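Side-chain contacts in importin subunit beta-1 (Saccharomyces cerevisiae, PDB 5OWU), which carries proteins into the nucleus by pairing with importin alpha, the subunit that recognises the classical nuclear localization signal of the cargo: residues 7-12 against 26-31; 101-104 against 110-113; 582-587 against 626-631; 665-670 against 710-715; 782-787 against 824-829. All blocks are in the same frame, centred on the assembly; numbering follows the deposited sequence.

Contact 1 (7-12 against 26-31); sequences AQLLEN and ETQLKK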
# COMPACT_ATOMS: atom_id res chain seq x y z
N ALA A 7 7.66 -8.78 -40.56
CA ALA A 7 6.86 -9.82 -39.93
C ALA A 7 7.73 -11.00 -39.55
O ALA A 7 7.53 -11.61 -38.48
CB ALA A 7 5.74 -10.27 -40.87
N GLN A 8 8.70 -11.35 -40.39
CA GLN A 8 9.60 -12.45 -40.07
C GLN A 8 10.46 -12.13 -38.85
O GLN A 8 10.69 -13.01 -38.00
CB GLN A 8 10.49 -12.78 -41.28
CG GLN A 8 11.29 -14.07 -41.14
CD GLN A 8 10.40 -15.29 -41.10
OE1 GLN A 8 9.59 -15.52 -42.00
NE2 GLN A 8 10.53 -16.08 -40.04
N LEU A 9 10.96 -10.90 -38.75
CA LEU A 9 11.67 -10.49 -37.54
C LEU A 9 10.81 -10.69 -36.29
O LEU A 9 11.25 -11.31 -35.32
CB LEU A 9 12.11 -9.02 -37.64
CG LEU A 9 13.36 -8.69 -38.45
CD1 LEU A 9 13.51 -7.17 -38.49
CD2 LEU A 9 14.60 -9.33 -37.84
N LEU A 10 9.59 -10.13 -36.28
CA LEU A 10 8.72 -10.28 -35.11
C LEU A 10 8.49 -11.76 -34.77
O LEU A 10 8.69 -12.20 -33.61
CB LEU A 10 7.38 -9.59 -35.39
CG LEU A 10 7.43 -8.08 -35.54
CD1 LEU A 10 6.35 -7.61 -36.49
CD2 LEU A 10 7.25 -7.43 -34.19
N GLU A 11 8.06 -12.54 -35.76
CA GLU A 11 7.83 -13.96 -35.56
C GLU A 11 9.05 -14.61 -34.94
O GLU A 11 8.96 -15.25 -33.90
CB GLU A 11 7.46 -14.64 -36.87
CG GLU A 11 6.08 -14.26 -37.41
CD GLU A 11 5.60 -15.19 -38.51
OE1 GLU A 11 6.18 -16.29 -38.65
OE2 GLU A 11 4.65 -14.84 -39.23
N ASN A 12 10.22 -14.44 -35.56
CA ASN A 12 11.44 -15.05 -35.02
C ASN A 12 11.72 -14.58 -33.61
O ASN A 12 12.25 -15.34 -32.79
CB ASN A 12 12.63 -14.74 -35.92
CG ASN A 12 12.61 -15.51 -37.22
OD1 ASN A 12 11.90 -16.51 -37.33
ND2 ASN A 12 13.39 -15.06 -38.20
N GLU A 26 15.06 -9.43 -31.81
CA GLU A 26 14.64 -8.36 -30.91
C GLU A 26 15.55 -7.14 -31.03
O GLU A 26 15.09 -5.99 -31.04
CB GLU A 26 14.60 -8.86 -29.47
CG GLU A 26 13.26 -9.46 -29.05
CD GLU A 26 13.39 -10.60 -28.03
OE1 GLU A 26 14.31 -10.54 -27.19
OE2 GLU A 26 12.58 -11.55 -28.09
N THR A 27 16.86 -7.38 -31.13
CA THR A 27 17.80 -6.29 -31.30
C THR A 27 17.55 -5.55 -32.60
O THR A 27 17.54 -4.31 -32.63
CB THR A 27 19.24 -6.82 -31.24
OG1 THR A 27 19.47 -7.44 -29.96
CG2 THR A 27 20.25 -5.68 -31.43
N GLN A 28 17.33 -6.28 -33.70
CA GLN A 28 17.12 -5.61 -34.97
C GLN A 28 15.82 -4.81 -34.96
O GLN A 28 15.75 -3.72 -35.54
CB GLN A 28 17.12 -6.63 -36.11
CG GLN A 28 17.41 -6.03 -37.47
CD GLN A 28 17.48 -7.08 -38.57
OE1 GLN A 28 17.90 -8.21 -38.34
NE2 GLN A 28 17.05 -6.70 -39.77
N LEU A 29 14.78 -5.32 -34.30
CA LEU A 29 13.53 -4.58 -34.19
C LEU A 29 13.72 -3.28 -33.42
O LEU A 29 13.32 -2.20 -33.87
CB LEU A 29 12.46 -5.45 -33.53
CG LEU A 29 11.97 -6.62 -34.39
CD1 LEU A 29 11.20 -7.61 -33.54
CD2 LEU A 29 11.11 -6.12 -35.54
N LYS A 30 14.33 -3.37 -32.23
CA LYS A 30 14.59 -2.15 -31.46
C LYS A 30 15.46 -1.18 -32.26
O LYS A 30 15.24 0.04 -32.22
CB LYS A 30 15.26 -2.51 -30.13
CG LYS A 30 15.43 -1.35 -29.17
CD LYS A 30 14.10 -0.91 -28.55
CE LYS A 30 14.30 0.21 -27.54
NZ LYS A 30 13.01 0.76 -27.04
N LYS A 31 16.43 -1.70 -33.00
CA LYS A 31 17.32 -0.84 -33.77
C LYS A 31 16.57 -0.10 -34.86
O LYS A 31 16.85 1.07 -35.13
CB LYS A 31 18.47 -1.66 -34.37
CG LYS A 31 19.22 -0.97 -35.51
CD LYS A 31 20.21 -1.94 -36.17
CE LYS A 31 20.76 -1.38 -37.47
NZ LYS A 31 21.48 -0.09 -37.28

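Contact 2 (101-104 against 110-113); sequences LTAL and RIAN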
# COMPACT_ATOMS: atom_id res chain seq x y z
N LEU A 101 -7.58 0.90 -37.19
CA LEU A 101 -9.04 0.84 -37.23
C LEU A 101 -9.51 -0.37 -38.03
O LEU A 101 -10.54 -0.97 -37.69
CB LEU A 101 -9.60 2.13 -37.83
CG LEU A 101 -9.63 3.34 -36.89
CD1 LEU A 101 -9.84 4.62 -37.68
CD2 LEU A 101 -10.72 3.17 -35.83
N THR A 102 -8.78 -0.74 -39.08
CA THR A 102 -9.12 -1.96 -39.80
C THR A 102 -9.02 -3.17 -38.88
O THR A 102 -9.92 -4.02 -38.85
CB THR A 102 -8.20 -2.13 -41.01
OG1 THR A 102 -8.48 -1.12 -41.98
CG2 THR A 102 -8.38 -3.52 -41.65
N ALA A 103 -7.93 -3.26 -38.11
CA ALA A 103 -7.76 -4.40 -37.22
C ALA A 103 -8.79 -4.39 -36.09
O ALA A 103 -9.16 -5.46 -35.58
CB ALA A 103 -6.34 -4.41 -36.66
N LEU A 104 -9.28 -3.21 -35.70
CA LEU A 104 -10.21 -3.13 -34.58
C LEU A 104 -11.45 -3.97 -34.82
O LEU A 104 -12.00 -4.57 -33.88
CB LEU A 104 -10.60 -1.68 -34.31
CG LEU A 104 -11.50 -1.48 -33.10
CD1 LEU A 104 -10.75 -1.77 -31.81
CD2 LEU A 104 -12.08 -0.08 -33.09
N ARG A 110 -8.36 -11.45 -30.53
CA ARG A 110 -7.02 -11.07 -30.10
C ARG A 110 -6.46 -9.94 -30.95
O ARG A 110 -5.77 -9.04 -30.44
CB ARG A 110 -6.09 -12.29 -30.15
CG ARG A 110 -6.41 -13.37 -29.13
CD ARG A 110 -5.20 -14.26 -28.89
NE ARG A 110 -5.14 -15.37 -29.83
CZ ARG A 110 -4.02 -16.00 -30.16
NH1 ARG A 110 -2.84 -15.63 -29.66
NH2 ARG A 110 -4.07 -17.01 -31.02
N ILE A 111 -6.73 -9.98 -32.26
CA ILE A 111 -6.37 -8.88 -33.14
C ILE A 111 -7.10 -7.62 -32.71
O ILE A 111 -6.51 -6.54 -32.60
CB ILE A 111 -6.70 -9.24 -34.61
CG1 ILE A 111 -5.83 -10.40 -35.10
CG2 ILE A 111 -6.54 -8.01 -35.53
CD1 ILE A 111 -4.34 -10.10 -35.16
N ALA A 112 -8.41 -7.76 -32.45
CA ALA A 112 -9.23 -6.62 -32.05
C ALA A 112 -8.73 -6.00 -30.75
O ALA A 112 -8.69 -4.77 -30.62
CB ALA A 112 -10.68 -7.07 -31.91
N ASN A 113 -8.36 -6.82 -29.78
CA ASN A 113 -7.84 -6.32 -28.51
C ASN A 113 -6.52 -5.57 -28.70
O ASN A 113 -6.34 -4.45 -28.21
CB ASN A 113 -7.67 -7.48 -27.53
CG ASN A 113 -7.43 -7.01 -26.10
OD1 ASN A 113 -8.12 -6.12 -25.61
ND2 ASN A 113 -6.46 -7.61 -25.43

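Contact 3 (582-587 against 626-631); sequences AVIRKS and AASLGK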
# COMPACT_ATOMS: atom_id res chain seq x y z
N ALA A 582 16.45 -9.07 18.47
CA ALA A 582 15.80 -8.25 19.49
C ALA A 582 16.40 -8.48 20.87
O ALA A 582 16.59 -7.54 21.64
CB ALA A 582 14.29 -8.51 19.51
N VAL A 583 16.70 -9.74 21.20
CA VAL A 583 17.31 -10.06 22.49
C VAL A 583 18.66 -9.37 22.63
O VAL A 583 18.97 -8.75 23.65
CB VAL A 583 17.44 -11.59 22.65
CG1 VAL A 583 18.34 -11.95 23.84
CG2 VAL A 583 16.06 -12.22 22.84
N ILE A 584 19.48 -9.46 21.58
CA ILE A 584 20.83 -8.88 21.63
C ILE A 584 20.74 -7.38 21.83
O ILE A 584 21.44 -6.80 22.67
CB ILE A 584 21.60 -9.24 20.35
CG1 ILE A 584 21.93 -10.73 20.34
CG2 ILE A 584 22.88 -8.38 20.22
CD1 ILE A 584 22.33 -11.27 18.98
N ARG A 585 19.86 -6.72 21.08
CA ARG A 585 19.74 -5.27 21.21
C ARG A 585 19.18 -4.86 22.57
O ARG A 585 19.58 -3.83 23.12
CB ARG A 585 18.87 -4.71 20.09
CG ARG A 585 19.60 -4.61 18.77
CD ARG A 585 19.00 -3.54 17.88
NE ARG A 585 19.38 -3.74 16.49
CZ ARG A 585 20.41 -3.14 15.90
NH1 ARG A 585 21.17 -2.28 16.56
NH2 ARG A 585 20.68 -3.41 14.63
N LYS A 586 18.26 -5.65 23.13
CA LYS A 586 17.59 -5.20 24.34
C LYS A 586 18.51 -5.24 25.56
O LYS A 586 18.38 -4.39 26.45
CB LYS A 586 16.34 -6.05 24.61
CG LYS A 586 15.45 -5.52 25.72
CD LYS A 586 14.78 -4.21 25.31
CE LYS A 586 14.15 -3.51 26.50
NZ LYS A 586 13.06 -4.31 27.12
N SER A 587 19.42 -6.19 25.63
CA SER A 587 20.29 -6.36 26.80
C SER A 587 21.72 -6.51 26.32
O SER A 587 22.25 -7.63 26.27
CB SER A 587 19.86 -7.55 27.65
OG SER A 587 20.62 -7.62 28.85
N ALA A 626 27.02 -6.38 16.73
CA ALA A 626 27.98 -5.28 16.61
C ALA A 626 27.54 -4.07 17.42
O ALA A 626 28.33 -3.50 18.19
CB ALA A 626 28.15 -4.90 15.14
N ALA A 627 26.28 -3.66 17.27
CA ALA A 627 25.77 -2.53 18.04
C ALA A 627 25.95 -2.75 19.53
O ALA A 627 26.30 -1.82 20.27
CB ALA A 627 24.29 -2.29 17.71
N SER A 628 25.73 -3.98 20.00
CA SER A 628 25.81 -4.25 21.44
C SER A 628 27.25 -4.34 21.94
O SER A 628 27.54 -3.90 23.05
CB SER A 628 25.05 -5.53 21.76
OG SER A 628 23.65 -5.32 21.57
N LEU A 629 28.16 -4.90 21.15
CA LEU A 629 29.54 -5.08 21.59
C LEU A 629 30.38 -3.82 21.42
O LEU A 629 31.40 -3.68 22.11
CB LEU A 629 30.21 -6.22 20.82
CG LEU A 629 29.69 -7.63 21.07
CD1 LEU A 629 30.53 -8.62 20.28
CD2 LEU A 629 29.71 -7.99 22.54
N GLY A 630 29.99 -2.92 20.53
CA GLY A 630 30.82 -1.75 20.29
C GLY A 630 32.19 -2.17 19.81
O GLY A 630 32.33 -3.01 18.90
N LYS A 631 33.23 -1.59 20.42
CA LYS A 631 34.60 -1.92 20.03
C LYS A 631 34.91 -3.40 20.19
O LYS A 631 35.80 -3.91 19.51
CB LYS A 631 35.59 -1.09 20.85
CG LYS A 631 35.67 0.37 20.43
CD LYS A 631 36.33 1.22 21.51
CE LYS A 631 36.39 2.68 21.12
NZ LYS A 631 36.86 3.54 22.25

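Contact 4 (665-670 against 710-715); sequences DISNSL and ASNIGA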
# COMPACT_ATOMS: atom_id res chain seq x y z
N ASP A 665 24.95 0.71 11.96
CA ASP A 665 25.16 0.32 13.35
C ASP A 665 26.60 0.58 13.80
O ASP A 665 26.82 1.17 14.86
CB ASP A 665 24.80 -1.16 13.54
CG ASP A 665 23.34 -1.35 13.85
OD1 ASP A 665 22.81 -0.59 14.68
OD2 ASP A 665 22.71 -2.25 13.24
N ILE A 666 27.59 0.15 13.01
CA ILE A 666 28.96 0.28 13.50
C ILE A 666 29.40 1.74 13.52
O ILE A 666 30.24 2.13 14.33
CB ILE A 666 29.95 -0.58 12.68
CG1 ILE A 666 29.99 -0.17 11.21
CG2 ILE A 666 29.61 -2.07 12.82
CD1 ILE A 666 31.23 -0.65 10.50
N SER A 667 28.84 2.58 12.64
CA SER A 667 29.17 4.00 12.72
C SER A 667 28.81 4.57 14.08
O SER A 667 29.50 5.47 14.58
CB SER A 667 28.45 4.77 11.61
OG SER A 667 27.11 5.06 11.96
N ASN A 668 27.74 4.07 14.71
CA ASN A 668 27.34 4.52 16.03
C ASN A 668 28.06 3.77 17.15
O ASN A 668 28.45 4.37 18.15
CB ASN A 668 25.83 4.37 16.20
CG ASN A 668 25.04 5.16 15.15
OD1 ASN A 668 25.24 6.36 14.98
ND2 ASN A 668 24.14 4.47 14.45
N SER A 669 28.26 2.46 16.99
CA SER A 669 28.80 1.63 18.06
C SER A 669 30.32 1.67 18.17
O SER A 669 30.86 1.36 19.24
CB SER A 669 28.35 0.17 17.87
OG SER A 669 28.99 -0.40 16.74
N LEU A 670 31.04 2.02 17.10
CA LEU A 670 32.49 2.03 17.15
C LEU A 670 33.07 3.35 17.62
O LEU A 670 34.26 3.41 17.94
CB LEU A 670 33.08 1.68 15.77
CG LEU A 670 32.90 0.24 15.29
CD1 LEU A 670 33.58 0.07 13.96
CD2 LEU A 670 33.45 -0.77 16.28
N ALA A 710 28.56 10.87 8.40
CA ALA A 710 28.89 12.26 8.70
C ALA A 710 28.71 12.54 10.19
O ALA A 710 29.47 13.32 10.78
CB ALA A 710 28.03 13.21 7.87
N SER A 711 27.70 11.93 10.82
CA SER A 711 27.45 12.28 12.20
C SER A 711 28.60 11.82 13.08
O SER A 711 28.94 12.47 14.07
CB SER A 711 26.14 11.67 12.70
OG SER A 711 25.91 12.09 14.02
N ASN A 712 29.20 10.69 12.73
CA ASN A 712 30.21 10.12 13.61
C ASN A 712 31.63 10.57 13.27
O ASN A 712 32.47 10.67 14.17
CB ASN A 712 30.08 8.60 13.60
CG ASN A 712 28.81 8.13 14.33
OD1 ASN A 712 28.75 8.15 15.56
ND2 ASN A 712 27.79 7.72 13.58
N ILE A 713 31.94 10.87 12.00
CA ILE A 713 33.31 11.27 11.64
C ILE A 713 33.49 12.78 11.58
O ILE A 713 34.62 13.26 11.38
CB ILE A 713 33.77 10.62 10.31
CG1 ILE A 713 33.08 11.24 9.09
CG2 ILE A 713 33.55 9.11 10.35
CD1 ILE A 713 33.68 10.77 7.74
N GLY A 714 32.42 13.54 11.75
CA GLY A 714 32.54 14.98 11.89
C GLY A 714 33.26 15.62 10.72
O GLY A 714 32.95 15.39 9.55
N ALA A 715 34.27 16.44 11.06
CA ALA A 715 35.02 17.19 10.06
C ALA A 715 35.71 16.29 9.04
O ALA A 715 35.95 16.73 7.90
CB ALA A 715 36.05 18.08 10.75

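Contact 5 (782-787 against 824-829); sequences FIAQVA and QDWVID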
# COMPACT_ATOMS: atom_id res chain seq x y z
N PHE A 782 14.71 21.70 0.69
CA PHE A 782 14.18 20.42 1.15
C PHE A 782 13.16 20.62 2.27
O PHE A 782 12.07 20.02 2.26
CB PHE A 782 15.30 19.50 1.63
CG PHE A 782 14.79 18.24 2.24
CD1 PHE A 782 14.37 17.19 1.45
CD2 PHE A 782 14.69 18.12 3.62
CE1 PHE A 782 13.87 16.03 2.01
CE2 PHE A 782 14.20 16.96 4.19
CZ PHE A 782 13.79 15.92 3.38
N ILE A 783 13.50 21.44 3.26
CA ILE A 783 12.60 21.64 4.40
C ILE A 783 11.26 22.17 3.92
O ILE A 783 10.20 21.74 4.40
CB ILE A 783 13.25 22.57 5.44
CG1 ILE A 783 14.54 21.92 5.98
CG2 ILE A 783 12.28 22.85 6.58
CD1 ILE A 783 15.30 22.75 7.02
N ALA A 784 11.27 23.08 2.94
CA ALA A 784 10.03 23.55 2.35
C ALA A 784 9.23 22.39 1.77
O ALA A 784 8.01 22.31 1.95
CB ALA A 784 10.32 24.60 1.27
N GLN A 785 9.91 21.46 1.10
CA GLN A 785 9.21 20.26 0.64
C GLN A 785 8.54 19.54 1.81
O GLN A 785 7.42 19.05 1.68
CB GLN A 785 10.16 19.32 -0.09
CG GLN A 785 10.79 19.90 -1.33
CD GLN A 785 11.53 18.86 -2.12
OE1 GLN A 785 10.99 17.80 -2.43
NE2 GLN A 785 12.78 19.15 -2.45
N VAL A 786 9.22 19.47 2.95
CA VAL A 786 8.62 18.82 4.12
C VAL A 786 7.35 19.57 4.53
O VAL A 786 6.31 18.96 4.79
CB VAL A 786 9.62 18.75 5.28
CG1 VAL A 786 8.93 18.31 6.59
CG2 VAL A 786 10.74 17.78 4.95
N ALA A 787 7.43 20.90 4.59
CA ALA A 787 6.31 21.69 5.06
C ALA A 787 5.13 21.66 4.09
O ALA A 787 4.01 21.96 4.51
CB ALA A 787 6.75 23.14 5.28
N GLN A 824 10.79 34.10 6.12
CA GLN A 824 9.81 33.59 5.17
C GLN A 824 8.54 33.16 5.90
O GLN A 824 8.60 32.49 6.93
CB GLN A 824 10.39 32.41 4.40
CG GLN A 824 11.73 32.70 3.75
CD GLN A 824 12.19 31.57 2.87
OE1 GLN A 824 11.59 31.30 1.83
NE2 GLN A 824 13.25 30.89 3.29
N ASP A 825 7.39 33.56 5.35
CA ASP A 825 6.12 33.17 5.94
C ASP A 825 6.03 31.66 6.12
O ASP A 825 5.52 31.19 7.14
CB ASP A 825 4.95 33.66 5.07
CG ASP A 825 4.65 35.14 5.26
OD1 ASP A 825 5.06 35.72 6.28
OD2 ASP A 825 4.00 35.72 4.37
N TRP A 826 6.51 30.89 5.15
CA TRP A 826 6.33 29.45 5.25
C TRP A 826 7.17 28.86 6.38
O TRP A 826 6.74 27.91 7.04
CB TRP A 826 6.64 28.76 3.91
CG TRP A 826 8.09 28.65 3.55
CD1 TRP A 826 8.79 29.47 2.72
CD2 TRP A 826 9.01 27.64 3.99
NE1 TRP A 826 10.09 29.04 2.62
CE2 TRP A 826 10.25 27.92 3.39
CE3 TRP A 826 8.90 26.53 4.83
CZ2 TRP A 826 11.38 27.13 3.60
CZ3 TRP A 826 10.03 25.74 5.05
CH2 TRP A 826 11.25 26.05 4.43
N VAL A 827 8.34 29.44 6.66
CA VAL A 827 9.15 28.97 7.79
C VAL A 827 8.44 29.26 9.10
O VAL A 827 8.25 28.36 9.94
CB VAL A 827 10.55 29.62 7.75
CG1 VAL A 827 11.39 29.20 8.96
CG2 VAL A 827 11.27 29.24 6.47
N ILE A 828 8.04 30.51 9.32
CA ILE A 828 7.34 30.89 10.55
C ILE A 828 6.10 30.02 10.74
O ILE A 828 5.88 29.43 11.80
CB ILE A 828 6.99 32.39 10.51
CG1 ILE A 828 8.27 33.24 10.53
CG2 ILE A 828 6.07 32.76 11.68
CD1 ILE A 828 8.12 34.60 9.86
N ASP A 829 5.26 29.94 9.70
CA ASP A 829 4.04 29.16 9.78
C ASP A 829 4.33 27.70 10.09
O ASP A 829 3.61 27.07 10.88
CB ASP A 829 3.25 29.27 8.47
CG ASP A 829 2.76 30.69 8.21
OD1 ASP A 829 2.76 31.50 9.16
OD2 ASP A 829 2.36 30.98 7.06

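Contact 1 (7-12 against 26-31)
Leu9 and Leu29 interlock across the helical hairpin of HEAT 1, where helix 3-15 packs against helix 19-35. The two short segments approach to 9.3 Å between axes and run at 133° to one another, so the segments are inclined well away from a strictly antiparallel pairing. The tight part is purely aliphatic. The two leucines slide past each other in opposite directions, which sets Leu9 CB 3.7 Å from Leu29 CD2. The other methyl of Leu29, CD1, turns to the next residue and lies 4.0 Å from Leu10 CA and equally far from Leu10 CD2. Leu10 sends its CB away from 26-31, yet its CG and CD2 still lie beside Leu29; it also touches Leu60 and Ala61 of helix 55-67, which continues the hydrophobic layer into the next hairpin.

Toward solvent the contact becomes more open and mixed in character, between partly exposed Leu9 and Gln28. Gln28 has CG anti to its backbone N (chi1 -159°) and an extended chain beyond it, which carries the amide across the tip of Leu9 at about a right angle. The oxygen end meets one methyl, with Gln28 OE1 3.5 Å from Leu9 CD2, and the nitrogen end meets the other, with Gln28 NE2 3.8 Å from Leu9 CD1. Met1 touches both residues here. No hydrogen bond joins the segments; farther round helix 3-15, exposed Gln8 instead reaches one turn along its own helix, where Gln8 NE2 donates a 3.1 Å hydrogen bond to Asn12 OD1 from 45° out of the Asn12 carbonyl plane.

Contact 2 (101-104 against 110-113)
Ala103 and Ile111 set methyl against methyl, Ala103 CB lying 3.8 Å from Ile111 CG2, where the last turn of helix 90-104 meets the first turns of helix 109-126 in the hairpin of HEAT 3. Ile111 is placed by its branching: CG2 stands anti to the backbone N and faces the other helix, while CG1 (chi1 -65°) leads CD1 away from it; Ile111 also touches Leu55 and Arg58 of helix 55-67. The same CG2 methyl also lies 3.7 Å from Ala103 O, so it is shared between a side chain and a carbonyl.

Ala112 meets backbone instead. Its CB sits 3.4 Å from Leu104 O, and its CA is 3.7 Å from Ala103 O. No side chain intervenes, and Leu104 CA and Ala112 CA are 4.4 Å apart. Leu104 directs its CB away from 110-113, and its CG, anti to the backbone N at chi1 -177°, carries the branched end on to Ala116 and Ile119 of helix 109-126 and Ala154 of helix 149-165. From there CD1 still comes 3.8 Å from Ala112 O.

All four touching residues are buried, yet no hydrogen bond crosses between the segments. They share one methyl-methyl contact, together with C-H groups set against the carbonyl oxygens of Ala103 and Leu104; any electrostatic gain from the latter would be slight, and the close fit rests on shape.

Contact 3 (582-587 against 626-631)
Ala627 opens the contact from the 626-631 side, its CB 3.3 Å from Arg585 NH1. The methyl approaches the guanidinium obliquely, at the end of a side chain that runs extended from CG to NE. The charge of Arg585 is answered elsewhere: its NH2 forms a salt bridge with Asp665 of helix 655-669, which probably holds the guanidinium beside the alanine.

Ser628, next in sequence, makes the one hydrogen bond between the segments. With OG anti to its carbonyl carbon (chi1 -69°), the hydroxyl points across to helix 563-586 and donates to Ile584 O at 2.9 Å. It comes down on the acceptor from above, 62° out of the carbonyl plane, and so misses the lone-pair directions. The Ile584 CG2 methyl flanks it, 3.4 Å from Ser628 OG, while Ala624 O, one turn back along the serine's own helix, is a weak second partner.

Beyond Leu629 the helix stops at Gly630, whose phi is positive, and Lys631 turns off to a salt bridge with Glu672. Close packing of a small residue, here Ser628 with its CA 6.2 Å from that of Arg585, joins helices of consecutive repeats, HEAT 13 and HEAT 14, as in an alpha solenoid.

Contact 4 (665-670 against 710-715)
Asn712, with CG anti to its carbonyl carbon (chi1 -71°), extends its amide from helix 698-713 toward Asn668, whose CG takes the same position and swings OD1 out to meet it. The two side chains cross at about a right angle with their amide planes steeply inclined. Asn712 ND2 donates to Asn668 OD1 over 3.2 Å, and the bond is nearly straight, 169° at the hydrogen. Asn668 OD1 lies nearly in the Asn712 amide plane, whereas ND2 stands 50° out of the carbonyl plane of Asn668, off its lone pairs. The same ND2 is also bonded to Asp708 O, one turn back in its own helix. Both bonds are read from one of two modelled conformers of Asn712.

Buried Ser667 lies alongside. Its OG is hydrogen-bonded to Ala664 O, and although Asn712 ND2 is 3.2 Å from Ser667 OG, the angle is too poor for a bond. The very short approach of Asn712 to Ser667 O is doubtful.

Helices of HEAT 15 and HEAT 16 thus meet here through polar groups over a small surface. The chemistry implies a join that rests on one amide-to-amide bond, present in the conformer described, with no apolar side-chain contact between the segments.

Contact 5 (782-787 against 824-829)
Trp826 stands against Ala784 where two HEAT repeats stack in the solenoid, helix 825-836 of HEAT 19 beside helix 776-788 of HEAT 18. From CB, which points at 782-787, the chain turns at chi1 75°, so that CG sits between the backbone N and the carbonyl carbon and the indole is laid broadside to the neighbouring helix. Moving outward round the six-membered ring, CE3 comes first, with Ala787 CB 4.0 Å from Trp826 CE3 in an oblique approach. CZ3 follows, 4.0 Å from Ile783 CG2, a methyl that lies at the ring edge and in its plane. The far atom, CH2, presses on backbone, with Trp826 CH2 3.3 Å from Ala784 N. CZ2 then passes 3.6 Å from Ala784 CB.

That methyl makes a CH-pi contact: Ala784 CB lies 3.7 Å from the centroid of the six-membered ring, 17° off its normal. Val827 CG2 covers the opposite face, 3.4 Å above the plane, so the indole is clamped between the helix of the preceding repeat and the residue following it in sequence. The short side chain of Ala784 lets the ring face come down onto the helix backbone. The polar corner turns back to the start of its own helix, where Trp826 NE1 makes a weak, bent hydrogen bond of 2.8 Å to Gln824 OE1, 138° at the hydrogen.

In the fold
From the N terminus, contact 1 closes 13 residues between its segments on the two helices of HEAT 1, and contact 2 a tighter 5-residue link within HEAT 3; their centres are 21 Å apart. The other three span longer loops, of 36 to 39 residues, and join successive repeats: contact 3 ties HEAT 13 to HEAT 14, contact 4 HEAT 15 to HEAT 16, and contact 5 HEAT 18 to HEAT 19. All follow in series; none nests in or crosses another. Contacts 3 and 4 touch, with Arg585 NH2 2.7 Å from Asp665 OD2 linking HEAT 13 to HEAT 15 past HEAT 14. Contacts 2 and 3 lie on opposite sides of the chain's centre, about 64 Å between centres.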